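Local coordinates for glycosyl hydrolase family 61, 2 protein (Heterobasidion irregulare TC 32-1, PDB 5NNS) that uses a copper ion and a reductant to cleave cellulose chains oxidatively, giving products oxidised specifically at C1, at residues T28-D34 / N50-L56. Sequence-based numbering, arbitrary orientation.
Sequences TIQREWD and NINGASL
Glu32 and Ala54 are joined by the straightest backbone bond between 28-34 and 50-56, Glu32 N to Ala54 O (3.0 Å, 170° at the hydrogen). Beyond it, Asp34 N to Ile51 O at 2.9 Å and a weak bond from Gly53 N to Glu32 O flank an isolated beta bridge, Trp33 with Asn52. Gly53, with its positive phi, turns the chain between Asn52 and Ala54, and Asn52 OD1 braces that turn by accepting from Ala54 N in an Asx turn.

Among the charged side chains, Arg31 bends at chi2 (-55°), bringing NH1 2.8 Å from Gly53 O, which lies in the guanidinium plane, while Ser55 CB covers one face. A long, multivalent donor suits this place, since NH2 also reaches the carbonyls of Cys96 and Ala99. Asp34, short and directed at 50-56, takes a weak bond at OD2 from Asn52 N, the nitrogen of the cis Ile51-Asn52 peptide. Glu32, extended, crosses the Asn52 amide at 62° between planes, its CD 3.1 Å from Asn52 OD1.

Apolar packing is slighter: Thr28 CG2 presses tightly on Leu56 CD1 (3.4 Å), and Trp33 CB meets Asn50 CB.

The side chains of Asn50 and Trp33 lie about 6 Å from those of copper ligand Tyr167 and glucan-binding Tyr20, respectively. Hydrogen bonds, more than apolar packing, thus fix two parts of the long loop between strands 12-15 and 63-66.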
loop_
_atom_site.group_PDB
_atom_site.type_symbol
_atom_site.label_atom_id
_atom_site.label_comp_id
_atom_site.label_asym_id
_atom_site.label_seq_id
_atom_site.Cartn_x
_atom_site.Cartn_y
_atom_site.Cartn_z
ATOM N N THR A 28 1.853 -16.670 6.347
ATOM C CA THR A 28 1.065 -15.449 6.439
ATOM C C THR A 28 0.313 -15.162 5.150
ATOM O O THR A 28 0.664 -15.674 4.084
ATOM C CB THR A 28 1.952 -14.229 6.804
ATOM O OG1 THR A 28 1.213 -13.012 6.625
ATOM C CG2 THR A 28 3.218 -14.177 5.948
ATOM N N ILE A 29 -0.721 -14.333 5.261
ATOM C CA ILE A 29 -1.382 -13.775 4.078
ATOM C C ILE A 29 -0.491 -12.767 3.339
ATOM O O ILE A 29 -0.724 -12.475 2.162
ATOM C CB ILE A 29 -2.751 -13.131 4.401
ATOM C CG1 ILE A 29 -2.623 -11.938 5.369
ATOM C CG2 ILE A 29 -3.708 -14.182 4.947
ATOM C CD1 ILE A 29 -3.862 -11.070 5.399
ATOM N N GLN A 30 0.516 -12.245 4.038
ATOM C CA GLN A 30 1.373 -11.189 3.526
ATOM C C GLN A 30 2.520 -11.726 2.668
ATOM O O GLN A 30 3.073 -12.789 2.959
ATOM C CB GLN A 30 1.946 -10.389 4.694
ATOM C CG GLN A 30 2.292 -8.961 4.336
ATOM C CD GLN A 30 2.868 -8.190 5.491
ATOM O OE1 GLN A 30 3.665 -8.722 6.270
ATOM N NE2 GLN A 30 2.488 -6.920 5.602
ATOM N N ARG A 31 2.870 -10.979 1.619
ATOM C CA ARG A 31 4.050 -11.272 0.806
ATOM C C ARG A 31 5.318 -10.923 1.578
ATOM O O ARG A 31 5.312 -10.026 2.432
ATOM C CB ARG A 31 4.019 -10.506 -0.526
ATOM C CG ARG A 31 2.962 -10.979 -1.516
ATOM C CD ARG A 31 3.079 -12.472 -1.798
ATOM N NE ARG A 31 2.450 -12.862 -3.063
ATOM C CZ ARG A 31 3.023 -12.799 -4.269
ATOM N NH1 ARG A 31 4.266 -12.345 -4.432
ATOM N NH2 ARG A 31 2.337 -13.193 -5.333
ATOM N N GLU A 32 6.395 -11.649 1.278
ATOM C CA GLU A 32 7.656 -11.509 2.001
ATOM C C GLU A 32 8.246 -10.123 1.789
ATOM O O GLU A 32 8.372 -9.675 0.658
ATOM C CB GLU A 32 8.658 -12.570 1.536
ATOM C CG GLU A 32 10.095 -12.383 2.016
ATOM C CD GLU A 32 11.013 -13.524 1.601
ATOM O OE1 GLU A 32 10.524 -14.522 1.030
ATOM O OE2 GLU A 32 12.234 -13.424 1.838
ATOM N N TRP A 33 8.592 -9.456 2.884
ATOM C CA TRP A 33 9.375 -8.224 2.837
ATOM C C TRP A 33 10.469 -8.336 3.889
ATOM O O TRP A 33 10.195 -8.670 5.035
ATOM C CB TRP A 33 8.480 -6.989 3.042
ATOM C CG TRP A 33 7.690 -6.939 4.335
ATOM C CD1 TRP A 33 6.592 -7.680 4.662
ATOM C CD2 TRP A 33 7.926 -6.068 5.444
ATOM N NE1 TRP A 33 6.140 -7.332 5.911
ATOM C CE2 TRP A 33 6.938 -6.340 6.411
ATOM C CE3 TRP A 33 8.879 -5.077 5.711
ATOM C CZ2 TRP A 33 6.880 -5.669 7.641
ATOM C CZ3 TRP A 33 8.821 -4.395 6.933
ATOM C CH2 TRP A 33 7.823 -4.697 7.879
ATOM N N ASP A 34 11.707 -8.055 3.492
ATOM C CA ASP A 34 12.890 -8.487 4.251
ATOM C C ASP A 34 13.555 -7.474 5.190
ATOM O O ASP A 34 14.353 -7.880 6.040
ATOM C CB ASP A 34 13.937 -9.033 3.276
ATOM C CG ASP A 34 13.426 -10.231 2.482
ATOM O OD1 ASP A 34 12.768 -11.100 3.080
ATOM O OD2 ASP A 34 13.678 -10.301 1.260
ATOM N N ASN A 50 7.474 -4.864 -2.255
ATOM C CA ASN A 50 8.737 -4.739 -1.520
ATOM C C ASN A 50 9.756 -5.796 -1.936
ATOM O O ASN A 50 9.483 -6.611 -2.811
ATOM C CB ASN A 50 8.513 -4.760 0.006
ATOM C CG ASN A 50 9.372 -3.743 0.743
ATOM O OD1 ASN A 50 10.531 -3.499 0.374
ATOM N ND2 ASN A 50 8.816 -3.155 1.797
ATOM N N ILE A 51 10.936 -5.740 -1.321
ATOM C CA ILE A 51 12.020 -6.676 -1.568
ATOM C C ILE A 51 11.990 -7.783 -0.496
ATOM O O ILE A 51 12.029 -7.473 0.691
ATOM C CB ILE A 51 13.393 -5.963 -1.548
ATOM C CG1 ILE A 51 13.489 -4.963 -2.713
ATOM C CG2 ILE A 51 14.539 -6.975 -1.638
ATOM C CD1 ILE A 51 14.601 -3.938 -2.573
ATOM N N ASN A 52 11.930 -9.065 -0.876
ATOM C CA ASN A 52 11.876 -9.530 -2.275
ATOM C C ASN A 52 10.449 -9.629 -2.830
ATOM O O ASN A 52 10.271 -9.878 -4.018
ATOM C CB ASN A 52 12.622 -10.863 -2.444
ATOM C CG ASN A 52 12.065 -11.985 -1.582
ATOM O OD1 ASN A 52 10.985 -11.878 -0.998
ATOM N ND2 ASN A 52 12.811 -13.073 -1.498
ATOM N N GLY A 53 9.437 -9.449 -1.980
ATOM C CA GLY A 53 8.037 -9.529 -2.404
ATOM C C GLY A 53 7.578 -10.945 -2.715
ATOM O O GLY A 53 6.511 -11.140 -3.304
ATOM N N ALA A 54 8.361 -11.934 -2.281
ATOM C CA ALA A 54 8.172 -13.308 -2.716
ATOM C C ALA A 54 6.939 -13.938 -2.083
ATOM O O ALA A 54 6.553 -13.613 -0.954
ATOM C CB ALA A 54 9.405 -14.142 -2.402
ATOM N N SER A 55 6.313 -14.819 -2.852
ATOM C CA SER A 55 5.291 -15.720 -2.351
ATOM C C SER A 55 5.935 -16.719 -1.387
ATOM O O SER A 55 7.122 -17.011 -1.498
ATOM C CB SER A 55 4.670 -16.467 -3.531
ATOM O OG SER A 55 3.690 -17.389 -3.118
ATOM N N LEU A 56 5.142 -17.239 -0.455
ATOM C CA LEU A 56 5.605 -18.264 0.487
ATOM C C LEU A 56 5.231 -19.701 0.073
ATOM O O LEU A 56 5.327 -20.621 0.889
ATOM C CB LEU A 56 5.074 -17.954 1.892
ATOM C CG LEU A 56 5.491 -16.599 2.474
ATOM C CD1 LEU A 56 4.765 -16.353 3.782
ATOM C CD2 LEU A 56 6.996 -16.533 2.678
#